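Long-range contacts in TCP pilus virulence regulatory protein (Vibrio cholerae, PDB 4MLO), which activates transcription as an AraC-family regulator, probably of the TCP pilus virulence genes, and holds palmitoleic acid in a pocket bordered by its cupin-like and helix-turn-helix regions: residues 19-24 and 258-263; 25-30 and 59-64; 180-185 and 218-223. All blocks are in the same frame, centred on the assembly; numbering follows the deposited sequence.

Contact 1 (19-24 and 258-263); sequences TYIFNN and TMNVAP. With PAM (palmitoleic acid), chain E.
Phe22 and Met259 meet in the tight part of this contact, where strand 19-26 of the cupin-like region runs past the C-terminal end of helix 248-259. The sulfur SD of Met259 lies at the rim of the Phe22 ring, practically in its plane and 5.1 Å from the centroid, a Met-aromatic contact. Bends at chi2 (-72°) and chi3 (-75°) fold the Met259 chain back, and its CE ends beside Phe22 CE1. The same Phe22 ring reaches palmitoleic acid, with CZ 3.8 Å from C15 of the ligand, while Tyr20 lays one face against that C15, towards the ring's rim. Val261 CG2 touches the ligand's terminal C16. Next to this packing the backbones join: Asn23 N donates to Thr258 O (2.9 Å, 162° at the hydrogen), and Phe22 CA adds a CA-H...O contact to the same oxygen. Thr258 CG2 packs against Asn23 O at 3.5 Å, and OG1 bonds Val254 O.

The Thr19-Ile21 end is looser and watery: Ile21 CD1 only brushes Asn260 ND2 at 3.8 Å, one water links Asn260 ND2 to Thr19 O, and a second joins Ile21 N to Met259 O. At the far end, beyond the Asn23-Thr258 bond, a third bridges Asn24 O and Thr258 OG1. Direct polar linkage is thus confined to backbone atoms, while the apolar side chains close round the methyl end of the fatty acid, bringing both regions to one ligand.

Contact 2 (25-30 and 59-64); sequences LYINDY and ILLKKN
Tyr26 and Asn64 lie side by side, and the phenol OH donates to Asn64 OD1 at 2.7 Å, almost in line with the C=O bond (165° at the oxygen). Asn64 ND2 is satisfied by Glu172. The Asn64 backbone N gives a straight bond to Ile27 O (2.8 Å, 163° at the hydrogen), so one asparagine accepts and donates across the same junction.

Lys63 reaches past Asn28 and Asp29 with its chain extended beyond CG, CE passing 3.2 Å from Asn28 O. Its ammonium forms a salt bridge with Asp88; Asp29 OD1, 4.2 Å from Lys63 NZ, is too far for one, though a water donates to that oxygen and weakly accepts from NZ. CB of Lys63 sits over the centre of the Tyr30 ring, 3.5 Å from the centroid, a CH-pi contact. Tyr30 OH bonds Thr165 N, and another water donates to Lys63 O.

On the apolar side Ile27 CD1 meets Leu61 CD1 at 3.9 Å, and Leu61 also touches palmitoleic acid. The junction, within the cupin-like region, is thus held mostly by neutral hydrogen bonds, the Lys63 charge being met chiefly by Asp88, outside the two segments.

Contact 3 (180-185 and 218-223); sequences SDITRN and NSIRIS
Arg221, on helix 213-230, reaches across to the loop between helices 170-180 and 188-195 and grips a single backbone oxygen, Ile182 O, with two hydrogen bonds. NE donates at 2.9 Å to Ile182 O (163° at the oxygen), and NH2 donates to the same Ile182 O at 3.0 Å, more bent at the hydrogen (143°) and tilted from the carbonyl plane. The oxygen lies almost in the guanidinium plane, so this is a side-on approach by NE and NH2 to one acceptor. A second carbonyl, Arg184 O, comes within 2.7 Å of Arg221 NH2, also at the guanidinium edge.

The apolar contacts centre on Ile182. Its chi1 of -170° puts CG1 anti to the backbone N, and CD1 beyond it touches Ile220 CG2 and Arg221 CG, each at 3.8 Å. The Ile182 and Arg221 side chains run antiparallel alongside one another, the arginine's methylenes against the isoleucine and its polar end at the carbonyl.

A type I turn from Asp181 to Arg184, closed by Arg184 N to Asp181 O at 3.1 Å, contains the Ile182 carbonyl. Arg184 turns its guanidinium to Glu194 in a salt bridge. The contact ties this loop to helix 213-230 in the helical part of the protein, consistent with the AraC-family DNA-binding region. The grip, charge to carbonyl, probably depends on the turn's backbone shape, and the positive charge may polarise the Ile182 carbonyl.

Strand 19-26 connects all three contacts. Contacts 1 and 2, with centres about 15 Å apart, share that strand and touch where Met259 SD packs on Leu25 CD1 at 3.9 Å; both border the fatty-acid pocket, contact 1 through Tyr20, Phe22, Met259 and Val261, contact 2 through Leu25 and Leu61. Contact 3 lies off the pocket, the Ile220 side chain being about 13 Å from palmitoleic acid. It is nevertheless joined to contact 2 by a probable hydrogen bond between Tyr26 O and Ser223 OG, in one of two serine conformers, and to contact 1 by Asn24 O packing on Ser219 CB at 3.3 Å. Helix 213-230 therefore lies against the same strand end that meets helix 248-259.

Contact 1 (19-24 and 258-263)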
loop_
_atom_site.group_PDB
_atom_site.type_symbol
_atom_site.label_atom_id
_atom_site.label_comp_id
_atom_site.label_asym_id
_atom_site.label_seq_id
_atom_site.Cartn_x
_atom_site.Cartn_y
_atom_site.Cartn_z
ATOM N N THR A 19 15.195 -5.733 10.348
ATOM C CA THR A 19 14.497 -4.481 10.063
ATOM C C THR A 19 14.265 -4.347 8.566
ATOM O O THR A 19 15.202 -4.453 7.776
ATOM C CB THR A 19 15.285 -3.267 10.566
ATOM O OG1 THR A 19 15.437 -3.364 11.988
ATOM C CG2 THR A 19 14.556 -1.988 10.272
ATOM N N TYR A 20 13.017 -4.082 8.198
ATOM C CA TYR A 20 12.660 -3.728 6.843
ATOM C C TYR A 20 12.504 -2.219 6.778
ATOM O O TYR A 20 11.869 -1.620 7.652
ATOM C CB TYR A 20 11.351 -4.396 6.430
ATOM C CG TYR A 20 11.420 -5.911 6.365
ATOM C CD1 TYR A 20 10.346 -6.688 6.808
ATOM C CD2 TYR A 20 12.523 -6.555 5.835
ATOM C CE1 TYR A 20 10.385 -8.079 6.739
ATOM C CE2 TYR A 20 12.580 -7.955 5.776
ATOM C CZ TYR A 20 11.503 -8.703 6.227
ATOM O OH TYR A 20 11.540 -10.078 6.159
ATOM N N ILE A 21 13.058 -1.616 5.734
ATOM C CA ILE A 21 13.061 -0.169 5.572
ATOM C C ILE A 21 12.573 0.166 4.177
ATOM O O ILE A 21 13.138 -0.298 3.183
ATOM C CB ILE A 21 14.460 0.444 5.770
ATOM C CG1 ILE A 21 15.027 0.058 7.109
ATOM C CG2 ILE A 21 14.396 1.958 5.613
ATOM C CD1 ILE A 21 16.505 0.411 7.208
ATOM N N PHE A 22 11.540 1.016 4.115
ATOM C CA PHE A 22 10.928 1.437 2.870
ATOM C C PHE A 22 11.122 2.933 2.690
ATOM O O PHE A 22 10.863 3.710 3.627
ATOM C CB PHE A 22 9.451 1.099 2.865
ATOM C CG PHE A 22 9.187 -0.337 3.105
ATOM C CD1 PHE A 22 9.401 -1.259 2.105
ATOM C CD2 PHE A 22 8.842 -0.783 4.369
ATOM C CE1 PHE A 22 9.196 -2.602 2.331
ATOM C CE2 PHE A 22 8.642 -2.128 4.596
ATOM C CZ PHE A 22 8.813 -3.032 3.578
ATOM N N ASN A 23 11.523 3.322 1.477
ATOM C CA ASN A 23 11.783 4.709 1.113
ATOM C C ASN A 23 11.063 5.020 -0.183
ATOM O O ASN A 23 11.402 4.464 -1.224
ATOM C CB ASN A 23 13.276 4.985 0.941
ATOM C CG ASN A 23 13.560 6.443 0.617
ATOM O OD1 ASN A 23 13.236 7.321 1.392
ATOM N ND2 ASN A 23 14.165 6.693 -0.517
ATOM N N ASN A 24 10.084 5.933 -0.136
ATOM C CA ASN A 24 9.349 6.307 -1.329
ATOM C C ASN A 24 8.670 5.085 -1.946
ATOM O O ASN A 24 8.619 4.918 -3.164
ATOM C CB ASN A 24 10.249 7.029 -2.326
ATOM C CG ASN A 24 10.560 8.471 -1.875
ATOM O OD1 ASN A 24 9.909 9.001 -0.962
ATOM N ND2 ASN A 24 11.567 9.072 -2.493
ATOM N N THR A 258 14.435 1.778 -2.631
ATOM C CA THR A 258 13.050 1.759 -2.181
ATOM C C THR A 258 12.789 0.675 -1.133
ATOM O O THR A 258 12.110 0.934 -0.117
ATOM C CB THR A 258 12.139 1.572 -3.406
ATOM O OG1 THR A 258 12.401 2.616 -4.363
ATOM C CG2 THR A 258 10.663 1.581 -3.013
ATOM N N MET A 259 13.311 -0.529 -1.370
ATOM C CA MET A 259 13.032 -1.701 -0.564
ATOM C C MET A 259 14.180 -2.095 0.366
ATOM O O MET A 259 13.994 -2.978 1.211
ATOM C CB MET A 259 12.706 -2.866 -1.482
ATOM C CG MET A 259 11.548 -2.596 -2.441
ATOM S SD MET A 259 9.958 -2.560 -1.588
ATOM C CE MET A 259 9.620 -4.239 -1.251
ATOM N N ASN A 260 15.347 -1.469 0.216
ATOM C CA ASN A 260 16.566 -1.778 0.975
ATOM C C ASN A 260 17.043 -3.222 0.797
ATOM O O ASN A 260 17.778 -3.744 1.652
ATOM C CB ASN A 260 16.347 -1.472 2.448
ATOM C CG ASN A 260 17.616 -1.124 3.170
ATOM O OD1 ASN A 260 18.418 -0.253 2.743
ATOM N ND2 ASN A 260 17.798 -1.777 4.318
ATOM N N VAL A 261 16.645 -3.888 -0.289
ATOM C CA VAL A 261 17.122 -5.214 -0.670
ATOM C C VAL A 261 17.202 -5.251 -2.185
ATOM O O VAL A 261 16.612 -4.421 -2.873
ATOM C CB VAL A 261 16.230 -6.377 -0.151
ATOM C CG1 VAL A 261 16.095 -6.304 1.348
ATOM C CG2 VAL A 261 14.846 -6.347 -0.796
ATOM N N ALA A 262 17.988 -6.182 -2.702
ATOM C CA ALA A 262 18.090 -6.381 -4.128
ATOM C C ALA A 262 16.817 -7.046 -4.652
ATOM O O ALA A 262 16.129 -7.752 -3.918
ATOM C CB ALA A 262 19.305 -7.245 -4.464
ATOM N N PRO A 263 16.481 -6.834 -5.936
ATOM C CA PRO A 263 15.328 -7.543 -6.514
ATOM C C PRO A 263 15.392 -9.044 -6.305
ATOM O O PRO A 263 14.357 -9.658 -6.024
ATOM C CB PRO A 263 15.392 -7.144 -8.001
ATOM C CG PRO A 263 16.041 -5.788 -7.982
ATOM C CD PRO A 263 17.055 -5.833 -6.851
HETATM C C1 PAM E . 3.924 -5.808 -0.892
HETATM O O1 PAM E . 3.580 -6.965 -0.529
HETATM O O2 PAM E . 3.158 -5.081 -1.568
HETATM C C2 PAM E . 5.286 -5.273 -0.542
HETATM C C3 PAM E . 5.202 -3.970 0.268
HETATM C C4 PAM E . 4.446 -4.222 1.570
HETATM C C5 PAM E . 4.386 -2.989 2.464
HETATM C C6 PAM E . 3.491 -3.232 3.679
HETATM C C7 PAM E . 4.010 -4.346 4.588
HETATM C C8 PAM E . 5.290 -3.928 5.290
HETATM C C9 PAM E . 5.874 -5.045 6.149
HETATM C C10 PAM E . 6.521 -6.106 5.652
HETATM C C11 PAM E . 6.704 -6.328 4.159
HETATM C C12 PAM E . 8.000 -7.063 3.814
HETATM C C13 PAM E . 8.245 -6.903 2.312
HETATM C C14 PAM E . 9.669 -7.157 1.860
HETATM C C15 PAM E . 10.668 -6.244 2.558
HETATM C C16 PAM E . 11.918 -6.042 1.738
HETATM O O HOH W 1 16.148 -4.037 5.391
HETATM O O HOH W 2 13.954 -3.749 3.993
HETATM O O HOH W 3 10.521 4.509 -5.181
#

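Contact 2 (25-30 and 59-64)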
loop_
_atom_site.group_PDB
_atom_site.type_symbol
_atom_site.label_atom_id
_atom_site.label_comp_id
_atom_site.label_asym_id
_atom_site.label_seq_id
_atom_site.Cartn_x
_atom_site.Cartn_y
_atom_site.Cartn_z
ATOM N N LEU A 25 8.032 4.304 -1.076
ATOM C CA LEU A 25 7.202 3.166 -1.483
ATOM C C LEU A 25 5.809 3.680 -1.858
ATOM O O LEU A 25 5.063 4.134 -0.982
ATOM C CB LEU A 25 7.100 2.139 -0.357
ATOM C CG LEU A 25 6.292 0.872 -0.652
ATOM C CD1 LEU A 25 7.049 0.040 -1.695
ATOM C CD2 LEU A 25 5.942 0.080 0.628
ATOM N N TYR A 26 5.474 3.557 -3.148
ATOM C CA TYR A 26 4.155 3.908 -3.683
ATOM C C TYR A 26 3.162 2.790 -3.408
ATOM O O TYR A 26 3.405 1.618 -3.733
ATOM C CB TYR A 26 4.234 4.196 -5.192
ATOM C CG TYR A 26 2.875 4.351 -5.843
ATOM C CD1 TYR A 26 2.141 5.515 -5.699
ATOM C CD2 TYR A 26 2.337 3.323 -6.570
ATOM C CE1 TYR A 26 0.872 5.621 -6.286
ATOM C CE2 TYR A 26 1.117 3.409 -7.115
ATOM C CZ TYR A 26 0.379 4.539 -6.962
ATOM O OH TYR A 26 -0.869 4.515 -7.568
ATOM N N ILE A 27 2.032 3.151 -2.822
ATOM C CA ILE A 27 1.026 2.180 -2.410
ATOM C C ILE A 27 0.019 2.131 -3.555
ATOM O O ILE A 27 -0.809 3.028 -3.709
ATOM C CB ILE A 27 0.379 2.556 -1.080
ATOM C CG1 ILE A 27 1.447 2.676 0.014
ATOM C CG2 ILE A 27 -0.632 1.529 -0.707
ATOM C CD1 ILE A 27 2.293 1.417 0.223
ATOM N N ASN A 28 0.084 1.064 -4.368
ATOM C CA ASN A 28 -0.690 0.962 -5.606
ATOM C C ASN A 28 -2.158 0.677 -5.342
ATOM O O ASN A 28 -3.023 1.031 -6.155
ATOM C CB ASN A 28 -0.119 -0.147 -6.484
ATOM C CG ASN A 28 -0.764 -0.180 -7.839
ATOM O OD1 ASN A 28 -0.566 0.729 -8.612
ATOM N ND2 ASN A 28 -1.559 -1.213 -8.124
ATOM N N ASP A 29 -2.447 -0.001 -4.233
ATOM C CA ASP A 29 -3.791 -0.377 -3.814
ATOM C C ASP A 29 -3.835 -0.348 -2.292
ATOM O O ASP A 29 -2.800 -0.433 -1.640
ATOM C CB ASP A 29 -4.165 -1.776 -4.307
ATOM C CG ASP A 29 -4.594 -1.763 -5.758
ATOM O OD1 ASP A 29 -5.595 -1.078 -6.070
ATOM O OD2 ASP A 29 -3.916 -2.402 -6.574
ATOM N N TYR A 30 -5.030 -0.219 -1.717
ATOM C CA TYR A 30 -5.163 -0.183 -0.265
ATOM C C TYR A 30 -4.558 -1.439 0.344
ATOM O O TYR A 30 -4.735 -2.536 -0.185
ATOM C CB TYR A 30 -6.630 -0.066 0.159
ATOM C CG TYR A 30 -7.212 1.247 -0.206
ATOM C CD1 TYR A 30 -7.923 1.402 -1.383
ATOM C CD2 TYR A 30 -6.998 2.358 0.593
ATOM C CE1 TYR A 30 -8.437 2.667 -1.751
ATOM C CE2 TYR A 30 -7.516 3.609 0.249
ATOM C CZ TYR A 30 -8.227 3.742 -0.923
ATOM O OH TYR A 30 -8.721 4.970 -1.277
ATOM N N ILE A 59 -2.076 -2.280 10.667
ATOM C CA ILE A 59 -1.595 -1.069 10.016
ATOM C C ILE A 59 -2.281 -0.975 8.663
ATOM O O ILE A 59 -2.276 -1.934 7.885
ATOM C CB ILE A 59 -0.070 -1.068 9.842
ATOM C CG1 ILE A 59 0.620 -1.368 11.193
ATOM C CG2 ILE A 59 0.383 0.258 9.275
ATOM C CD1 ILE A 59 0.385 -0.323 12.247
ATOM N N LEU A 60 -2.890 0.169 8.395
ATOM C CA LEU A 60 -3.562 0.413 7.133
ATOM C C LEU A 60 -2.761 1.435 6.349
ATOM O O LEU A 60 -2.454 2.509 6.873
ATOM C CB LEU A 60 -4.975 0.929 7.373
ATOM C CG LEU A 60 -5.936 -0.025 8.090
ATOM C CD1 LEU A 60 -5.807 0.099 9.622
ATOM C CD2 LEU A 60 -7.349 0.201 7.640
ATOM N N LEU A 61 -2.534 1.159 5.071
ATOM C CA LEU A 61 -1.790 2.072 4.202
ATOM C C LEU A 61 -2.712 2.554 3.089
ATOM O O LEU A 61 -3.337 1.743 2.389
ATOM C CB LEU A 61 -0.539 1.410 3.605
ATOM C CG LEU A 61 0.471 0.816 4.607
ATOM C CD1 LEU A 61 1.628 0.198 3.853
ATOM C CD2 LEU A 61 0.969 1.884 5.559
ATOM N N LYS A 62 -2.791 3.873 2.921
ATOM C CA LYS A 62 -3.736 4.459 1.973
ATOM C C LYS A 62 -3.220 4.359 0.543
ATOM O O LYS A 62 -2.038 4.585 0.259
ATOM C CB LYS A 62 -3.997 5.922 2.325
ATOM C CG LYS A 62 -5.128 6.506 1.547
ATOM C CD LYS A 62 -5.184 8.001 1.692
ATOM C CE LYS A 62 -5.333 8.405 3.103
ATOM N NZ LYS A 62 -5.567 9.884 3.160
ATOM N N LYS A 63 -4.127 4.039 -0.370
ATOM C CA LYS A 63 -3.791 3.997 -1.783
ATOM C C LYS A 63 -3.292 5.357 -2.234
ATOM O O LYS A 63 -3.806 6.397 -1.803
ATOM C CB LYS A 63 -5.021 3.601 -2.598
ATOM C CG LYS A 63 -4.721 3.372 -4.061
ATOM C CD LYS A 63 -5.983 3.105 -4.885
ATOM C CE LYS A 63 -5.604 2.883 -6.331
ATOM N NZ LYS A 63 -6.768 2.808 -7.256
ATOM N N ASN A 64 -2.265 5.326 -3.086
ATOM C CA ASN A 64 -1.598 6.478 -3.709
ATOM C C ASN A 64 -0.725 7.236 -2.732
ATOM O O ASN A 64 -0.212 8.298 -3.061
ATOM C CB ASN A 64 -2.579 7.445 -4.380
ATOM C CG ASN A 64 -3.276 6.817 -5.559
ATOM O OD1 ASN A 64 -2.685 6.055 -6.320
ATOM N ND2 ASN A 64 -4.562 7.093 -5.693
HETATM O O HOH W 4 -4.955 0.316 -8.681
HETATM O O HOH W 5 -6.337 7.081 -2.012
#

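Contact 3 (180-185 and 218-223)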
loop_
_atom_site.group_PDB
_atom_site.type_symbol
_atom_site.label_atom_id
_atom_site.label_comp_id
_atom_site.label_asym_id
_atom_site.label_seq_id
_atom_site.Cartn_x
_atom_site.Cartn_y
_atom_site.Cartn_z
ATOM N N SER A 180 -1.622 3.582 -16.741
ATOM C CA SER A 180 -2.218 3.187 -18.006
ATOM C C SER A 180 -1.191 2.968 -19.112
ATOM O O SER A 180 -1.523 2.353 -20.139
ATOM C CB SER A 180 -3.233 4.248 -18.435
ATOM O OG SER A 180 -2.635 5.409 -19.021
ATOM N N ASP A 181 0.030 3.478 -18.947
ATOM C CA ASP A 181 1.098 3.330 -19.920
ATOM C C ASP A 181 2.415 3.478 -19.174
ATOM O O ASP A 181 3.075 4.506 -19.267
ATOM C CB ASP A 181 0.943 4.358 -21.035
ATOM C CG ASP A 181 1.778 4.071 -22.229
ATOM O OD1 ASP A 181 2.671 3.194 -22.205
ATOM O OD2 ASP A 181 1.595 4.798 -23.240
ATOM N N ILE A 182 2.758 2.438 -18.410
ATOM C CA ILE A 182 3.815 2.547 -17.409
ATOM C C ILE A 182 5.181 2.824 -18.029
ATOM O O ILE A 182 6.051 3.415 -17.361
ATOM C CB ILE A 182 3.813 1.254 -16.573
ATOM C CG1 ILE A 182 4.708 1.370 -15.343
ATOM C CG2 ILE A 182 4.282 0.072 -17.399
ATOM C CD1 ILE A 182 4.210 2.395 -14.345
ATOM N N THR A 183 5.414 2.410 -19.304
ATOM C CA THR A 183 6.704 2.577 -19.960
ATOM C C THR A 183 6.808 3.887 -20.719
ATOM O O THR A 183 7.888 4.204 -21.206
ATOM C CB THR A 183 7.039 1.401 -20.928
ATOM O OG1 THR A 183 6.220 1.437 -22.113
ATOM C CG2 THR A 183 6.875 0.075 -20.277
ATOM N N ARG A 184 5.724 4.641 -20.806
ATOM C CA ARG A 184 5.796 5.911 -21.504
ATOM C C ARG A 184 6.832 6.812 -20.847
ATOM O O ARG A 184 7.006 6.789 -19.609
ATOM C CB ARG A 184 4.416 6.564 -21.513
ATOM C CG ARG A 184 4.359 7.904 -22.230
ATOM C CD ARG A 184 2.906 8.309 -22.422
ATOM N NE ARG A 184 2.832 9.709 -22.820
ATOM C CZ ARG A 184 1.700 10.367 -23.060
ATOM N NH1 ARG A 184 0.528 9.754 -22.969
ATOM N NH2 ARG A 184 1.762 11.654 -23.389
ATOM N N ASN A 185 7.471 7.655 -21.681
ATOM C CA ASN A 185 8.522 8.565 -21.214
ATOM C C ASN A 185 7.862 9.818 -20.628
ATOM O O ASN A 185 7.953 10.934 -21.160
ATOM C CB ASN A 185 9.540 8.902 -22.302
ATOM C CG ASN A 185 10.238 7.664 -22.879
ATOM O OD1 ASN A 185 10.331 7.501 -24.093
ATOM N ND2 ASN A 185 10.750 6.786 -21.994
ATOM N N ASN A 218 9.340 6.723 -10.819
ATOM C CA ASN A 218 10.104 5.545 -10.440
ATOM C C ASN A 218 9.401 4.742 -9.346
ATOM O O ASN A 218 9.412 3.503 -9.369
ATOM C CB ASN A 218 11.483 5.976 -9.970
ATOM C CG ASN A 218 12.441 6.289 -11.114
ATOM O OD1 ASN A 218 12.198 5.957 -12.254
ATOM N ND2 ASN A 218 13.556 6.909 -10.773
ATOM N N SER A 219 8.753 5.424 -8.403
ATOM C CA SER A 219 8.059 4.725 -7.324
ATOM C C SER A 219 6.885 3.915 -7.857
ATOM O O SER A 219 6.680 2.775 -7.446
ATOM C CB SER A 219 7.614 5.717 -6.233
ATOM O OG SER A 219 6.435 6.457 -6.544
ATOM N N ILE A 220 6.108 4.475 -8.786
ATOM C CA ILE A 220 5.005 3.733 -9.391
ATOM C C ILE A 220 5.530 2.538 -10.176
ATOM O O ILE A 220 4.950 1.435 -10.122
ATOM C CB ILE A 220 4.163 4.676 -10.262
ATOM C CG1 ILE A 220 3.541 5.780 -9.387
ATOM C CG2 ILE A 220 3.076 3.884 -11.060
ATOM C CD1 ILE A 220 2.930 6.872 -10.219
ATOM N N ARG A 221 6.662 2.714 -10.872
ATOM C CA ARG A 221 7.279 1.615 -11.620
ATOM C C ARG A 221 7.800 0.515 -10.698
ATOM O O ARG A 221 7.705 -0.658 -11.041
ATOM C CB ARG A 221 8.398 2.135 -12.511
ATOM C CG ARG A 221 7.888 2.979 -13.695
ATOM C CD ARG A 221 9.026 3.453 -14.606
ATOM N NE ARG A 221 8.456 4.025 -15.842
ATOM C CZ ARG A 221 9.009 4.947 -16.601
ATOM N NH1 ARG A 221 10.183 5.474 -16.319
ATOM N NH2 ARG A 221 8.328 5.370 -17.680
ATOM N N ILE A 222 8.313 0.856 -9.513
ATOM C CA ILE A 222 8.739 -0.212 -8.593
ATOM C C ILE A 222 7.544 -1.026 -8.132
ATOM O O ILE A 222 7.603 -2.261 -8.012
ATOM C CB ILE A 222 9.512 0.378 -7.395
ATOM C CG1 ILE A 222 10.906 0.895 -7.798
ATOM C CG2 ILE A 222 9.673 -0.650 -6.224
ATOM C CD1 ILE A 222 11.847 -0.136 -8.419
ATOM N N SER A 223 6.451 -0.361 -7.810
ATOM C CA SER A 223 5.307 -1.120 -7.349
ATOM C C SER A 223 4.731 -1.975 -8.475
ATOM O O SER A 223 4.253 -3.080 -8.216
ATOM C CB SER A 223 4.306 -0.165 -6.720
ATOM O OG SER A 223 4.881 0.357 -5.521
#